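Putative exported protein (Aeromonas hydrophila subsp. hydrophila, PDB 4PJ2) probably inhibits i-type (invertebrate) lysozymes in the periplasm and binds a magnesium ion. Local coordinates at residues G14-V19 with F44-F49; L90-F95 with E116-A121; L9-G14 with F95-Q100. All blocks are in the same frame, centred on the assembly; numbering follows the deposited sequence. Where two conformers were deposited one is given.

Contact 1: G14-V19 with F44-F49; sequences GQVVTV and FPLDQF
V16 and T18, two strand residues of the N-terminal sheet of a beta-sandwich, receive P45 and L46 from the loop leading into strand 49-57. The dense part gathers around one methyl of L46. Its CD2 lies 3.7 Å from CG1 of V16, where the two side chains cross at about a right angle, and 3.8 Å from CG2 of T18, which it meets tip to tip. That single methyl is thus held between residues i and i+2 on the same face of the strand. V16 reaches both loop residues because its branches fork: CG1 stands anti to the backbone N (chi1 173°) and goes to L46, while CG2 turns to P45. The outer side is looser. P45 and L46 stay partly exposed, and no hydrogen bond ties the segments together; the loop makes a type I turn from F44 to D47, with D47 N bonded to F44 O at 3.2 Å. Q8 of strand 6-10 touches V16, P45 and L46, and Y37 of strand 30-37 also packs on L46. At the proline end, P45 CB is 4.0 Å from V16 CG2, and the carbonyl O of P45 lies at the same distance from V16 CB.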
ATOM      1  N   GLY A  14      -2.350 -25.463 -16.334  1.00 15.67           N
ATOM      2  CA  GLY A  14      -3.430 -26.142 -15.626  1.00 14.86           C
ATOM      3  C   GLY A  14      -3.356 -26.036 -14.116  1.00 14.04           C
ATOM      4  O   GLY A  14      -4.353 -26.299 -13.450  1.00 14.35           O
ATOM      5  N   GLN A  15      -2.198 -25.675 -13.573  1.00 13.98           N
ATOM      6  CA  GLN A  15      -2.108 -25.416 -12.142  1.00 13.16           C
ATOM      7  C   GLN A  15      -2.966 -24.229 -11.791  1.00 13.06           C
ATOM      8  O   GLN A  15      -3.318 -23.408 -12.658  1.00 13.69           O
ATOM      9  CB  GLN A  15      -0.681 -25.154 -11.711  1.00 15.49           C
ATOM     10  CG  GLN A  15       0.248 -26.309 -11.888  1.00 18.48           C
ATOM     11  CD  GLN A  15       1.601 -26.058 -11.226  1.00 19.79           C
ATOM     12  OE1 GLN A  15       2.218 -25.000 -11.391  1.00 20.62           O
ATOM     13  NE2 GLN A  15       2.056 -27.020 -10.473  1.00 20.53           N
ATOM     14  N   VAL A  16      -3.287 -24.120 -10.513  1.00 12.89           N
ATOM     15  CA  VAL A  16      -4.162 -23.072 -10.032  1.00 12.45           C
ATOM     16  C   VAL A  16      -3.482 -22.391  -8.859  1.00 11.79           C
ATOM     17  O   VAL A  16      -2.862 -23.046  -8.021  1.00 11.97           O
ATOM     18  CB  VAL A  16      -5.516 -23.652  -9.606  1.00 14.43           C
ATOM     19  CG1 VAL A  16      -6.389 -22.605  -8.933  1.00 15.69           C
ATOM     20  CG2 VAL A  16      -6.199 -24.269 -10.808  1.00 14.02           C
ATOM     21  N   VAL A  17      -3.599 -21.073  -8.796  0.77 12.40           N
ATOM     22  CA  VAL A  17      -3.007 -20.305  -7.711  0.77 12.34           C
ATOM     23  C   VAL A  17      -4.094 -19.465  -7.053  0.77 12.50           C
ATOM     24  O   VAL A  17      -4.988 -18.954  -7.717  0.77 13.57           O
ATOM     25  CB  VAL A  17      -1.783 -19.466  -8.227  0.77 14.64           C
ATOM     26  CG1 VAL A  17      -2.213 -18.327  -9.133  0.77 14.81           C
ATOM     27  CG2 VAL A  17      -0.989 -18.912  -7.107  0.77 16.10           C
ATOM     28  N   THR A  18      -4.014 -19.317  -5.735  1.00 11.72           N
ATOM     29  CA  THR A  18      -4.809 -18.334  -5.033  1.00 11.49           C
ATOM     30  C   THR A  18      -3.889 -17.359  -4.316  1.00 11.18           C
ATOM     31  O   THR A  18      -2.773 -17.695  -3.935  1.00 11.16           O
ATOM     32  CB  THR A  18      -5.784 -18.946  -4.032  1.00 12.33           C
ATOM     33  OG1 THR A  18      -5.039 -19.529  -2.968  1.00 11.90           O
ATOM     34  CG2 THR A  18      -6.676 -19.988  -4.681  1.00 12.71           C
ATOM     35  N   VAL A  19      -4.387 -16.144  -4.155  1.00 10.85           N
ATOM     36  CA  VAL A  19      -3.659 -15.085  -3.465  1.00 10.92           C
ATOM     37  C   VAL A  19      -4.628 -14.449  -2.494  1.00 10.72           C
ATOM     38  O   VAL A  19      -5.725 -14.059  -2.883  1.00 12.31           O
ATOM     39  CB  VAL A  19      -3.109 -14.029  -4.443  1.00 11.99           C
ATOM     40  CG1 VAL A  19      -2.354 -12.945  -3.670  1.00 12.73           C
ATOM     41  CG2 VAL A  19      -2.209 -14.693  -5.467  1.00 12.27           C
ATOM     42  N   PHE A  44     -12.907 -29.547  -9.201  1.00 14.33           N
ATOM     43  CA  PHE A  44     -12.522 -29.192  -7.828  1.00 14.85           C
ATOM     44  C   PHE A  44     -11.070 -28.727  -7.850  1.00 14.00           C
ATOM     45  O   PHE A  44     -10.166 -29.437  -7.414  1.00 13.84           O
ATOM     46  CB  PHE A  44     -12.694 -30.390  -6.892  1.00 15.32           C
ATOM     47  CG  PHE A  44     -14.123 -30.814  -6.710  1.00 16.78           C
ATOM     48  CD1 PHE A  44     -15.005 -30.042  -5.965  1.00 19.04           C
ATOM     49  CD2 PHE A  44     -14.585 -31.988  -7.274  1.00 17.90           C
ATOM     50  CE1 PHE A  44     -16.311 -30.441  -5.768  1.00 20.57           C
ATOM     51  CE2 PHE A  44     -15.897 -32.390  -7.084  1.00 19.52           C
ATOM     52  CZ  PHE A  44     -16.758 -31.610  -6.336  1.00 20.97           C
ATOM     53  N   PRO A  45     -10.834 -27.512  -8.347  1.00 14.65           N
ATOM     54  CA  PRO A  45      -9.477 -27.075  -8.667  1.00 14.74           C
ATOM     55  C   PRO A  45      -8.600 -26.761  -7.469  1.00 12.82           C
ATOM     56  O   PRO A  45      -7.401 -26.639  -7.687  1.00 13.30           O
ATOM     57  CB  PRO A  45      -9.704 -25.832  -9.519  1.00 17.35           C
ATOM     58  CG  PRO A  45     -10.995 -25.344  -9.100  1.00 18.06           C
ATOM     59  CD  PRO A  45     -11.834 -26.546  -8.806  1.00 17.21           C
ATOM     60  N   LEU A  46      -9.169 -26.673  -6.258  1.00 13.54           N
ATOM     61  CA  LEU A  46      -8.366 -26.434  -5.057  1.00 14.04           C
ATOM     62  C   LEU A  46      -8.196 -27.681  -4.208  1.00 13.97           C
ATOM     63  O   LEU A  46      -7.830 -27.582  -3.041  1.00 15.19           O
ATOM     64  CB  LEU A  46      -8.955 -25.294  -4.219  1.00 15.21           C
ATOM     65  CG  LEU A  46      -9.118 -23.956  -4.954  1.00 15.51           C
ATOM     66  CD1 LEU A  46      -9.619 -22.906  -3.995  1.00 16.50           C
ATOM     67  CD2 LEU A  46      -7.854 -23.484  -5.631  1.00 14.48           C
ATOM     68  N   ASP A  47      -8.409 -28.849  -4.800  1.00 13.00           N
ATOM     69  CA  ASP A  47      -8.360 -30.084  -4.016  1.00 13.21           C
ATOM     70  C   ASP A  47      -6.966 -30.649  -3.843  1.00 13.42           C
ATOM     71  O   ASP A  47      -6.808 -31.516  -2.994  1.00 16.02           O
ATOM     72  CB  ASP A  47      -9.226 -31.168  -4.655  1.00 13.74           C
ATOM     73  CG  ASP A  47     -10.682 -31.061  -4.283  1.00 14.38           C
ATOM     74  OD1 ASP A  47     -11.117 -30.016  -3.765  1.00 15.02           O
ATOM     75  OD2 ASP A  47     -11.406 -32.058  -4.499  1.00 14.38           O
ATOM     76  N   GLN A  48      -5.962 -30.199  -4.595  1.00 13.26           N
ATOM     77  CA  GLN A  48      -4.636 -30.792  -4.531  0.64 12.33           C
ATOM     78  C   GLN A  48      -3.565 -29.731  -4.293  1.00 12.00           C
ATOM     79  O   GLN A  48      -2.887 -29.264  -5.225  1.00 11.80           O
ATOM     80  CB  GLN A  48      -4.379 -31.591  -5.795  0.64 13.82           C
ATOM     81  CG  GLN A  48      -3.251 -32.561  -5.695  0.64 15.96           C
ATOM     82  CD  GLN A  48      -3.356 -33.667  -6.724  0.64 18.30           C
ATOM     83  OE1 GLN A  48      -3.145 -33.440  -7.919  0.64 18.96           O
ATOM     84  NE2 GLN A  48      -3.676 -34.875  -6.269  0.64 20.21           N
ATOM     85  N   PHE A  49      -3.425 -29.343  -3.051  1.00 11.78           N
ATOM     86  CA  PHE A  49      -2.447 -28.371  -2.651  1.00 11.72           C
ATOM     87  C   PHE A  49      -1.043 -28.863  -2.901  1.00 11.77           C
ATOM     88  O   PHE A  49      -0.722 -30.002  -2.600  1.00 12.65           O
ATOM     89  CB  PHE A  49      -2.651 -28.060  -1.157  1.00 11.76           C
ATOM     90  CG  PHE A  49      -1.596 -27.157  -0.580  1.00 11.26           C
ATOM     91  CD1 PHE A  49      -1.592 -25.804  -0.840  1.00 11.42           C
ATOM     92  CD2 PHE A  49      -0.601 -27.683   0.219  1.00 11.90           C
ATOM     93  CE1 PHE A  49      -0.619 -25.004  -0.302  1.00 11.35           C
ATOM     94  CE2 PHE A  49       0.367 -26.875   0.769  1.00 12.42           C
ATOM     95  CZ  PHE A  49       0.349 -25.533   0.500  1.00 11.28           C
TER

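Contact 2: L90-F95 with E116-A121; sequences LSADAF and EDVIQA
L90 CD1 lies 4.1 Å from the carbonyl O of E116, beyond the oxygen and not over the face of this flat peptide group. At the neighbouring flat group, D117 leaves its backbone on the side away from the strand, and its carboxylate caps the helix. Q120 N donates to D117 OD1 from above the carboxylate plane, 73° out of it, in a nearly straight bond of 3.0 Å with an N-H...O angle of 167°. D117 is the N-cap, and its backbone O also accepts from A121 N at 3.2 Å, the first helical turn. V118, the first residue of the helix, points toward the strand. With CG1 anti to the backbone N (chi1 169°), its two methyls divide the work: CG2 goes to CD1 of L90 at 3.8 Å, L90 lying across V118 and roughly perpendicular to it, and CG1 presses on CB of A92 at 3.3 Å, closer than usual for two carbons. Here the short C-terminal helix 118-123 lies on the outer face of the second sheet of the beta-sandwich. L90 and A92 point at the helix, whereas D93 turns away from it; D93 OD2 bonds Y32 OH of the facing sheet and OD1 bonds H108 ND1. The CA atoms of A92 and V118 are 7.1 Å apart, consistent with the small side chain of A92. L112 of strand 102-112 adds to the bed under V118 and A121, while L90 also packs on an apolar side chain of the other protein chain.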
ATOM      1  N   LEU A  90       4.159   1.843  -5.254  1.00 19.18           N
ATOM      2  CA  LEU A  90       3.942   0.450  -5.627  1.00 18.77           C
ATOM      3  C   LEU A  90       5.119  -0.413  -5.242  1.00 18.14           C
ATOM      4  O   LEU A  90       6.286  -0.049  -5.323  1.00 18.90           O
ATOM      5  CB  LEU A  90       3.703   0.334  -7.139  1.00 20.34           C
ATOM      6  CG  LEU A  90       2.467   1.062  -7.675  1.00 21.54           C
ATOM      7  CD1 LEU A  90       2.374   0.896  -9.193  1.00 22.76           C
ATOM      8  CD2 LEU A  90       1.181   0.599  -7.030  1.00 23.26           C
ATOM      9  N   SER A  91       4.771  -1.626  -4.827  1.00 17.21           N
ATOM     10  CA  SER A  91       5.740  -2.682  -4.617  1.00 16.31           C
ATOM     11  C   SER A  91       5.182  -3.917  -5.296  1.00 15.73           C
ATOM     12  O   SER A  91       4.004  -3.972  -5.650  1.00 16.69           O
ATOM     13  CB  SER A  91       5.994  -2.903  -3.117  1.00 16.78           C
ATOM     14  OG  SER A  91       4.783  -3.155  -2.419  1.00 17.22           O
ATOM     15  N   ALA A  92       6.040  -4.882  -5.552  1.00 15.85           N
ATOM     16  CA  ALA A  92       5.571  -6.092  -6.196  1.00 16.03           C
ATOM     17  C   ALA A  92       6.539  -7.209  -5.945  1.00 16.93           C
ATOM     18  O   ALA A  92       7.746  -6.995  -5.830  1.00 18.41           O
ATOM     19  CB  ALA A  92       5.413  -5.882  -7.692  1.00 16.56           C
ATOM     20  N   ASP A  93       5.986  -8.411  -5.878  1.00 15.24           N
ATOM     21  CA  ASP A  93       6.757  -9.641  -5.828  1.00 15.17           C
ATOM     22  C   ASP A  93       6.412 -10.487  -7.034  1.00 15.71           C
ATOM     23  O   ASP A  93       5.252 -10.576  -7.418  1.00 16.77           O
ATOM     24  CB  ASP A  93       6.435 -10.416  -4.549  1.00 15.18           C
ATOM     25  CG  ASP A  93       6.744  -9.620  -3.321  1.00 16.71           C
ATOM     26  OD1 ASP A  93       7.935  -9.328  -3.091  1.00 19.94           O
ATOM     27  OD2 ASP A  93       5.789  -9.246  -2.608  1.00 16.67           O
ATOM     28  N   ALA A  94       7.428 -11.099  -7.620  1.00 17.64           N
ATOM     29  CA  ALA A  94       7.232 -12.044  -8.713  1.00 18.43           C
ATOM     30  C   ALA A  94       7.547 -13.461  -8.232  1.00 18.45           C
ATOM     31  O   ALA A  94       8.493 -13.661  -7.466  1.00 17.91           O
ATOM     32  CB  ALA A  94       8.108 -11.682  -9.913  1.00 19.50           C
ATOM     33  N   PHE A  95       6.772 -14.420  -8.729  1.00 17.32           N
ATOM     34  CA  PHE A  95       6.909 -15.828  -8.377  1.00 17.06           C
ATOM     35  C   PHE A  95       6.972 -16.692  -9.619  1.00 17.62           C
ATOM     36  O   PHE A  95       6.219 -16.476 -10.570  1.00 20.07           O
ATOM     37  CB  PHE A  95       5.709 -16.325  -7.553  1.00 16.36           C
ATOM     38  CG  PHE A  95       5.475 -15.571  -6.284  1.00 14.96           C
ATOM     39  CD1 PHE A  95       5.869 -16.091  -5.064  1.00 16.98           C
ATOM     40  CD2 PHE A  95       4.821 -14.361  -6.307  1.00 15.59           C
ATOM     41  CE1 PHE A  95       5.638 -15.390  -3.904  1.00 17.95           C
ATOM     42  CE2 PHE A  95       4.605 -13.643  -5.145  1.00 15.61           C
ATOM     43  CZ  PHE A  95       5.006 -14.163  -3.948  1.00 17.20           C
ATOM     44  N   GLU A 116       4.376   4.127 -12.426  1.00 22.05           N
ATOM     45  CA  GLU A 116       5.560   3.460 -12.960  1.00 22.16           C
ATOM     46  C   GLU A 116       5.271   2.015 -13.363  1.00 21.93           C
ATOM     47  O   GLU A 116       4.409   1.350 -12.777  1.00 22.79           O
ATOM     48  CB  GLU A 116       6.759   3.583 -12.010  1.00 23.69           C
ATOM     49  CG  GLU A 116       7.429   4.955 -12.122  1.00 26.25           C
ATOM     50  CD  GLU A 116       8.630   5.148 -11.213  1.00 27.38           C
ATOM     51  OE1 GLU A 116       8.870   4.290 -10.334  1.00 28.21           O
ATOM     52  OE2 GLU A 116       9.328   6.182 -11.377  1.00 28.44           O
ATOM     53  N   ASP A 117       5.974   1.540 -14.382  1.00 20.69           N
ATOM     54  CA  ASP A 117       5.793   0.201 -14.919  1.00 21.63           C
ATOM     55  C   ASP A 117       6.486  -0.776 -13.990  1.00 21.05           C
ATOM     56  O   ASP A 117       7.696  -0.871 -13.931  1.00 20.75           O
ATOM     57  CB  ASP A 117       6.390   0.146 -16.330  1.00 22.54           C
ATOM     58  CG  ASP A 117       6.110  -1.164 -17.047  1.00 24.59           C
ATOM     59  OD1 ASP A 117       5.876  -2.182 -16.389  1.00 25.43           O
ATOM     60  OD2 ASP A 117       6.130  -1.173 -18.297  1.00 26.41           O
ATOM     61  N   VAL A 118       5.679  -1.559 -13.270  1.00 20.63           N
ATOM     62  CA  VAL A 118       6.181  -2.521 -12.287  1.00 21.31           C
ATOM     63  C   VAL A 118       6.918  -3.647 -12.989  1.00 21.84           C
ATOM     64  O   VAL A 118       7.926  -4.155 -12.516  1.00 21.84           O
ATOM     65  CB  VAL A 118       5.001  -3.098 -11.483  1.00 23.58           C
ATOM     66  CG1 VAL A 118       5.424  -4.290 -10.638  1.00 24.66           C
ATOM     67  CG2 VAL A 118       4.372  -2.019 -10.624  1.00 24.19           C
ATOM     68  N   ILE A 119       6.405  -4.024 -14.147  1.00 21.95           N
ATOM     69  CA  ILE A 119       6.982  -5.134 -14.886  1.00 24.28           C
ATOM     70  C   ILE A 119       8.372  -4.770 -15.377  1.00 25.36           C
ATOM     71  O   ILE A 119       9.300  -5.557 -15.263  1.00 26.14           O
ATOM     72  CB  ILE A 119       6.089  -5.541 -16.057  1.00 24.80           C
ATOM     73  CG1 ILE A 119       4.750  -6.079 -15.525  1.00 26.24           C
ATOM     74  CG2 ILE A 119       6.769  -6.588 -16.915  1.00 26.09           C
ATOM     75  CD1 ILE A 119       4.846  -7.317 -14.608  1.00 27.24           C
ATOM     76  N   GLN A 120       8.525  -3.566 -15.914  1.00 25.56           N
ATOM     77  CA  GLN A 120       9.823  -3.062 -16.343  0.63 26.45           C
ATOM     78  C   GLN A 120      10.792  -3.077 -15.173  1.00 26.81           C
ATOM     79  O   GLN A 120      11.949  -3.456 -15.301  1.00 29.58           O
ATOM     80  CB  GLN A 120       9.675  -1.629 -16.889  0.63 27.75           C
ATOM     81  CG  GLN A 120      10.984  -0.943 -17.322  0.63 28.51           C
ATOM     82  CD  GLN A 120      10.858   0.579 -17.468  0.63 29.92           C
ATOM     83  OE1 GLN A 120       9.918   1.196 -16.958  0.63 29.82           O
ATOM     84  NE2 GLN A 120      11.820   1.187 -18.152  0.63 31.16           N
ATOM     85  N   ALA A 121      10.306  -2.649 -14.011  1.00 25.87           N
ATOM     86  CA  ALA A 121      11.168  -2.562 -12.839  1.00 25.75           C
ATOM     87  C   ALA A 121      11.649  -3.942 -12.398  1.00 27.21           C
ATOM     88  O   ALA A 121      12.793  -4.109 -11.972  1.00 28.92           O
ATOM     89  CB  ALA A 121      10.442  -1.867 -11.707  1.00 25.62           C
TER

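Contact 3: L9-G14 with F95-Q100; sequences LTLPSG and FTLNPQ
S13 OG is gripped by two partners: the backbone N of Q15 donates to it, and a water lies 2.6 Å away. The same water lies 2.9 Å from the carbonyl O of L97, to which it can donate, though it has other acceptors in reach; it probably bridges turn and strand, which share no direct hydrogen bond. OG sits between the backbone N and the carbonyl carbon of S13 (chi1 66°). CB of S13 packs on the ring of P99, 4.0 Å from P99 CD. The type I turn, L11 to G14, is closed by G14 N to L11 O at 2.9 Å. On the buried side L11 and L97 meet nearly perpendicular through one methyl each, CD2 to CD2 at 4.1 Å. L97 makes this contact with CG almost eclipsed with its backbone N (chi1 4°), an unfavourable torsion. The magnesium loop runs close by: the side chain of S13 is about 5 Å from that of Q74, and that of L97 about 8 Å from the ion. L11 also packs on L36 of strand 30-37 and L66 of strand 60-67, and L97 on L77 of strand 76-82, at the end of the beta-sandwich where the turn after strand 6-10 meets strand 90-98.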
ATOM      1  N   LEU A   9      -6.629 -17.953  -9.825  1.00 15.35           N
ATOM      2  CA  LEU A   9      -6.248 -17.910 -11.242  1.00 15.47           C
ATOM      3  C   LEU A   9      -5.813 -19.288 -11.714  1.00 15.69           C
ATOM      4  O   LEU A   9      -5.101 -19.987 -11.010  1.00 16.24           O
ATOM      5  CB  LEU A   9      -5.073 -16.960 -11.476  1.00 18.49           C
ATOM      6  CG  LEU A   9      -5.305 -15.476 -11.233  1.00 20.61           C
ATOM      7  CD1 LEU A   9      -3.982 -14.708 -11.346  1.00 20.65           C
ATOM      8  CD2 LEU A   9      -6.312 -14.935 -12.222  1.00 22.16           C
ATOM      9  N   THR A  10      -6.209 -19.641 -12.931  1.00 16.89           N
ATOM     10  CA  THR A  10      -5.699 -20.831 -13.589  1.00 17.41           C
ATOM     11  C   THR A  10      -4.513 -20.461 -14.464  1.00 18.03           C
ATOM     12  O   THR A  10      -4.609 -19.563 -15.305  1.00 20.90           O
ATOM     13  CB  THR A  10      -6.769 -21.486 -14.441  1.00 20.11           C
ATOM     14  OG1 THR A  10      -7.857 -21.851 -13.593  1.00 21.20           O
ATOM     15  CG2 THR A  10      -6.224 -22.723 -15.140  1.00 20.39           C
ATOM     16  N   LEU A  11      -3.405 -21.155 -14.292  1.00 16.61           N
ATOM     17  CA  LEU A  11      -2.214 -20.952 -15.092  1.00 16.69           C
ATOM     18  C   LEU A  11      -2.339 -21.737 -16.405  1.00 17.44           C
ATOM     19  O   LEU A  11      -3.091 -22.707 -16.487  1.00 16.94           O
ATOM     20  CB  LEU A  11      -0.974 -21.440 -14.354  1.00 18.03           C
ATOM     21  CG  LEU A  11      -0.249 -20.654 -13.255  1.00 22.84           C
ATOM     22  CD1 LEU A  11      -0.707 -19.215 -13.182  1.00 22.82           C
ATOM     23  CD2 LEU A  11      -0.312 -21.331 -11.932  1.00 24.89           C
ATOM     24  N   PRO A  12      -1.579 -21.329 -17.439  1.00 18.42           N
ATOM     25  CA  PRO A  12      -1.658 -22.068 -18.708  1.00 17.79           C
ATOM     26  C   PRO A  12      -1.311 -23.555 -18.559  1.00 17.84           C
ATOM     27  O   PRO A  12      -1.808 -24.387 -19.314  1.00 18.35           O
ATOM     28  CB  PRO A  12      -0.636 -21.346 -19.603  1.00 20.03           C
ATOM     29  CG  PRO A  12      -0.554 -20.002 -19.066  1.00 20.81           C
ATOM     30  CD  PRO A  12      -0.771 -20.103 -17.576  1.00 19.71           C
ATOM     31  N   SER A  13      -0.488 -23.889 -17.571  1.00 17.56           N
ATOM     32  CA  SER A  13      -0.120 -25.281 -17.319  1.00 17.34           C
ATOM     33  C   SER A  13      -1.289 -26.124 -16.788  1.00 16.66           C
ATOM     34  O   SER A  13      -1.215 -27.354 -16.770  1.00 17.78           O
ATOM     35  CB  SER A  13       0.970 -25.321 -16.258  1.00 17.74           C
ATOM     36  OG  SER A  13       0.430 -24.857 -15.031  1.00 17.37           O
ATOM     37  N   GLY A  14      -2.350 -25.463 -16.334  1.00 15.67           N
ATOM     38  CA  GLY A  14      -3.430 -26.142 -15.626  1.00 14.86           C
ATOM     39  C   GLY A  14      -3.356 -26.036 -14.116  1.00 14.04           C
ATOM     40  O   GLY A  14      -4.353 -26.299 -13.450  1.00 14.35           O
ATOM     41  N   PHE A  95       6.772 -14.420  -8.729  1.00 17.32           N
ATOM     42  CA  PHE A  95       6.909 -15.828  -8.377  1.00 17.06           C
ATOM     43  C   PHE A  95       6.972 -16.692  -9.619  1.00 17.62           C
ATOM     44  O   PHE A  95       6.219 -16.476 -10.570  1.00 20.07           O
ATOM     45  CB  PHE A  95       5.709 -16.325  -7.553  1.00 16.36           C
ATOM     46  CG  PHE A  95       5.475 -15.571  -6.284  1.00 14.96           C
ATOM     47  CD1 PHE A  95       5.869 -16.091  -5.064  1.00 16.98           C
ATOM     48  CD2 PHE A  95       4.821 -14.361  -6.307  1.00 15.59           C
ATOM     49  CE1 PHE A  95       5.638 -15.390  -3.904  1.00 17.95           C
ATOM     50  CE2 PHE A  95       4.605 -13.643  -5.145  1.00 15.61           C
ATOM     51  CZ  PHE A  95       5.006 -14.163  -3.948  1.00 17.20           C
ATOM     52  N   THR A  96       7.852 -17.677  -9.589  1.00 20.10           N
ATOM     53  CA  THR A  96       7.787 -18.763 -10.559  1.00 21.13           C
ATOM     54  C   THR A  96       6.882 -19.841 -10.000  1.00 22.43           C
ATOM     55  O   THR A  96       6.833 -20.038  -8.777  1.00 23.01           O
ATOM     56  CB  THR A  96       9.160 -19.358 -10.885  1.00 22.91           C
ATOM     57  OG1 THR A  96       9.857 -19.660  -9.678  1.00 22.58           O
ATOM     58  CG2 THR A  96       9.971 -18.380 -11.693  1.00 23.32           C
ATOM     59  N   LEU A  97       6.148 -20.494 -10.909  1.00 22.73           N
ATOM     60  CA  LEU A  97       5.188 -21.554 -10.591  1.00 22.62           C
ATOM     61  C   LEU A  97       4.970 -22.489 -11.799  1.00 23.26           C
ATOM     62  O   LEU A  97       4.470 -22.076 -12.858  1.00 24.52           O
ATOM     63  CB  LEU A  97       3.838 -21.003 -10.159  1.00 23.95           C
ATOM     64  CG  LEU A  97       3.586 -19.507 -10.181  1.00 25.37           C
ATOM     65  CD1 LEU A  97       3.522 -18.976 -11.596  1.00 24.47           C
ATOM     66  CD2 LEU A  97       2.300 -19.230  -9.489  1.00 26.42           C
ATOM     67  N   ASN A  98       5.311 -23.759 -11.633  1.00 23.22           N
ATOM     68  CA  ASN A  98       5.118 -24.736 -12.697  1.00 23.72           C
ATOM     69  C   ASN A  98       5.071 -26.156 -12.123  1.00 23.53           C
ATOM     70  O   ASN A  98       5.425 -26.389 -10.962  1.00 22.80           O
ATOM     71  CB  ASN A  98       6.218 -24.598 -13.760  1.00 26.10           C
ATOM     72  CG  ASN A  98       7.603 -24.706 -13.177  1.00 27.89           C
ATOM     73  OD1 ASN A  98       8.012 -25.778 -12.715  1.00 28.93           O
ATOM     74  ND2 ASN A  98       8.343 -23.599 -13.195  1.00 28.95           N
ATOM     75  N   PRO A  99       4.613 -27.115 -12.928  1.00 24.44           N
ATOM     76  CA  PRO A  99       4.500 -28.480 -12.408  1.00 25.47           C
ATOM     77  C   PRO A  99       5.843 -29.098 -12.007  1.00 27.79           C
ATOM     78  O   PRO A  99       5.889 -29.879 -11.057  1.00 28.28           O
ATOM     79  CB  PRO A  99       3.894 -29.246 -13.591  1.00 25.59           C
ATOM     80  CG  PRO A  99       3.192 -28.223 -14.393  1.00 25.39           C
ATOM     81  CD  PRO A  99       4.005 -26.975 -14.261  1.00 25.11           C
ATOM     82  N   GLN A 100       6.917 -28.744 -12.709  1.00 29.33           N
ATOM     83  CA  GLN A 100       8.212 -29.392 -12.506  1.00 31.61           C
ATOM     84  C   GLN A 100       8.887 -28.965 -11.198  1.00 32.18           C
ATOM     85  O   GLN A 100       9.456 -29.795 -10.483  1.00 32.62           O
ATOM     86  CB  GLN A 100       9.153 -29.096 -13.686  1.00 33.69           C
ATOM     87  CG  GLN A 100       8.702 -29.672 -15.029  1.00 36.31           C
ATOM     88  CD  GLN A 100       7.459 -28.990 -15.596  1.00 38.33           C
ATOM     89  OE1 GLN A 100       7.236 -27.789 -15.395  1.00 38.51           O
ATOM     90  NE2 GLN A 100       6.636 -29.765 -16.299  1.00 39.58           N
TER
HETATM   91  O   HOH W   1       1.988 -23.398 -13.530  1.00 24.40           O

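From the N terminus, strand 6-10 runs into the turn that opens contact 3, and G14, shared by both, opens contact 1. Contact 1 closes first, at 44-49, bringing a loop of the N-terminal sheet back onto strand 16-21 of that sheet; it is nested inside the longer loop of contact 3. Strand 90-98 then serves twice: its first half opens contact 2 and its end closes contact 3, with F95 common to both. Contact 2 closes last, at 116-121, so it crosses contact 3. Contact 3 joins the two sheets at one end of the sandwich, whereas contact 2 packs the C-terminal helix against the outside of the second sheet, on the opposite side of the chain's centre from contact 1.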